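Local coordinates for DUF3501 family protein (Burkholderia pseudomallei K96243, PDB 3FJV) that is of unknown function and belongs to the DUF3501 family, pairing an antiparallel sheet with several helices, at residues L4-L9 and D68-E73. Residues are numbered along the deposited sequence; the frame is centred on the assembly and turned at random.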
loop_
_atom_site.group_PDB
_atom_site.type_symbol
_atom_site.label_atom_id
_atom_site.label_comp_id
_atom_site.label_asym_id
_atom_site.label_seq_id
_atom_site.Cartn_x
_atom_site.Cartn_y
_atom_site.Cartn_z
ATOM N N LEU A 4 11.438 13.671 -18.191
ATOM C CA LEU A 4 10.213 13.727 -18.974
ATOM C C LEU A 4 9.520 15.000 -18.584
ATOM O O LEU A 4 9.591 15.401 -17.419
ATOM C CB LEU A 4 9.288 12.550 -18.651
ATOM C CG LEU A 4 9.627 11.139 -19.108
ATOM C CD1 LEU A 4 8.572 10.195 -18.568
ATOM C CD2 LEU A 4 9.752 11.058 -20.648
ATOM N N THR A 5 8.830 15.598 -19.542
ATOM C CA THR A 5 8.070 16.824 -19.364
ATOM C C THR A 5 6.659 16.590 -19.886
ATOM O O THR A 5 6.398 15.545 -20.511
ATOM C CB THR A 5 8.722 17.952 -20.199
ATOM O OG1 THR A 5 8.339 17.792 -21.564
ATOM C CG2 THR A 5 10.256 17.880 -20.096
ATOM N N ARG A 6 5.749 17.539 -19.686
ATOM C CA ARG A 6 4.379 17.383 -20.207
ATOM C C ARG A 6 4.375 17.139 -21.723
ATOM O O ARG A 6 3.523 16.431 -22.240
ATOM C CB ARG A 6 3.482 18.586 -19.839
ATOM C CG ARG A 6 3.108 18.654 -18.357
ATOM C CD ARG A 6 1.947 19.613 -18.120
ATOM N NE ARG A 6 2.251 20.984 -18.546
ATOM C CZ ARG A 6 2.952 21.870 -17.838
ATOM N NH1 ARG A 6 3.457 21.562 -16.637
ATOM N NH2 ARG A 6 3.153 23.084 -18.340
ATOM N N ASP A 7 5.340 17.717 -22.434
ATOM C CA ASP A 7 5.469 17.504 -23.893
ATOM C C ASP A 7 6.011 16.139 -24.301
ATOM O O ASP A 7 5.971 15.775 -25.477
ATOM C CB ASP A 7 6.381 18.567 -24.471
ATOM C CG ASP A 7 5.848 19.945 -24.242
ATOM O OD1 ASP A 7 4.586 20.104 -24.169
ATOM O OD2 ASP A 7 6.696 20.855 -24.120
ATOM N N SER A 8 6.518 15.392 -23.343
ATOM C CA SER A 8 6.955 14.028 -23.610
ATOM C C SER A 8 5.795 13.030 -23.630
ATOM O O SER A 8 5.989 11.875 -24.004
ATOM C CB SER A 8 7.950 13.584 -22.530
ATOM O OG SER A 8 8.892 14.602 -22.284
ATOM N N LEU A 9 4.612 13.466 -23.190
ATOM C CA LEU A 9 3.464 12.599 -23.019
ATOM C C LEU A 9 2.436 12.763 -24.121
ATOM O O LEU A 9 2.250 13.831 -24.673
ATOM C CB LEU A 9 2.783 12.940 -21.698
ATOM C CG LEU A 9 3.622 12.892 -20.434
ATOM C CD1 LEU A 9 2.765 13.281 -19.212
ATOM C CD2 LEU A 9 4.230 11.487 -20.270
ATOM N N ASP A 68 -1.980 21.136 -14.303
ATOM C CA ASP A 68 -1.476 20.913 -12.954
ATOM C C ASP A 68 -1.558 19.427 -12.594
ATOM O O ASP A 68 -0.653 18.904 -11.960
ATOM C CB ASP A 68 -2.221 21.743 -11.922
ATOM C CG ASP A 68 -1.899 23.226 -11.986
ATOM O OD1 ASP A 68 -0.937 23.641 -12.666
ATOM O OD2 ASP A 68 -2.651 23.989 -11.345
ATOM N N GLY A 69 -2.625 18.755 -13.023
ATOM C CA GLY A 69 -2.817 17.329 -12.754
ATOM C C GLY A 69 -1.843 16.434 -13.497
ATOM O O GLY A 69 -1.349 15.441 -12.942
ATOM N N ILE A 70 -1.601 16.745 -14.762
ATOM C CA ILE A 70 -0.534 16.056 -15.504
ATOM C C ILE A 70 0.806 16.261 -14.789
ATOM O O ILE A 70 1.533 15.318 -14.538
ATOM C CB ILE A 70 -0.436 16.519 -16.983
ATOM C CG1 ILE A 70 -1.733 16.145 -17.732
ATOM C CG2 ILE A 70 0.806 15.901 -17.623
ATOM C CD1 ILE A 70 -2.055 16.975 -18.965
ATOM N N GLN A 71 1.127 17.504 -14.437
ATOM C CA GLN A 71 2.422 17.789 -13.803
ATOM C C GLN A 71 2.581 17.038 -12.497
ATOM O O GLN A 71 3.675 16.556 -12.194
ATOM C CB GLN A 71 2.635 19.295 -13.549
ATOM C CG GLN A 71 4.095 19.670 -13.175
ATOM C CD GLN A 71 5.092 19.198 -14.225
ATOM O OE1 GLN A 71 4.934 19.517 -15.393
ATOM N NE2 GLN A 71 6.134 18.455 -13.805
ATOM N N ALA A 72 1.490 16.910 -11.747
ATOM C CA ALA A 72 1.510 16.228 -10.461
ATOM C C ALA A 72 1.846 14.733 -10.639
ATOM O O ALA A 72 2.505 14.153 -9.787
ATOM C CB ALA A 72 0.169 16.420 -9.723
ATOM N N GLU A 73 1.392 14.109 -11.733
ATOM C CA GLU A 73 1.789 12.721 -11.956
ATOM C C GLU A 73 3.238 12.615 -12.387
ATOM O O GLU A 73 3.943 11.727 -11.934
ATOM C CB GLU A 73 0.896 12.017 -12.981
ATOM C CG GLU A 73 -0.596 12.006 -12.672
ATOM C CD GLU A 73 -0.919 11.460 -11.283
ATOM O OE1 GLU A 73 -0.111 10.684 -10.692
ATOM O OE2 GLU A 73 -1.998 11.821 -10.778
HETATM O O HOH W 1 8.418 17.275 -15.353
HETATM O O HOH W 2 6.492 19.466 -17.747
#
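I70 and L9 form the tightly packed side of this contact. CG2 of I70 meets CD1 of L9 at 3.6 Å, and the two side chains run alongside each other, pointing opposite ways. The same methyl group touches the shaft of R6, with I70 CG2 lying 3.7 Å from R6 CG. CG2 sits anti to the backbone N of I70, which turns this branch to the loop. L74, one turn further along, extends the apolar patch against L4, R6 and L9. L9 also reaches I55 of helix 48-62.

Segment 4-9 is the loop leading into helix 12-30. The contact is at the surface, where this loop packs on helix 67-77, with helix 48-62 alongside at L9. Its turn is a short 3-10 segment, residues 6-8. S8 OG accepts a nearly straight bond from T5 N, 2.9 Å long, at the start of this turn.

The polar side is looser and holds two waters. The R6 chain bends at chi3 (-60°), which brings NH1 round to Q71. R6 NH1 and Q71 OE1 are 2.8 Å apart, but the N-H points well off the oxygen and the bond is weak. OE1 lies at the guanidinium edge, and the amide and guanidinium planes stand almost at right angles, 83° apart. One water links R6 N to Q71 OE1. The other links L4 O to Q71 NE2. NE2 also hydrogen-bonds OD1 of D75 on its own helix, which probably helps fix the rotation of the amide. R6 NH2 makes a long, weak ion pair with E67.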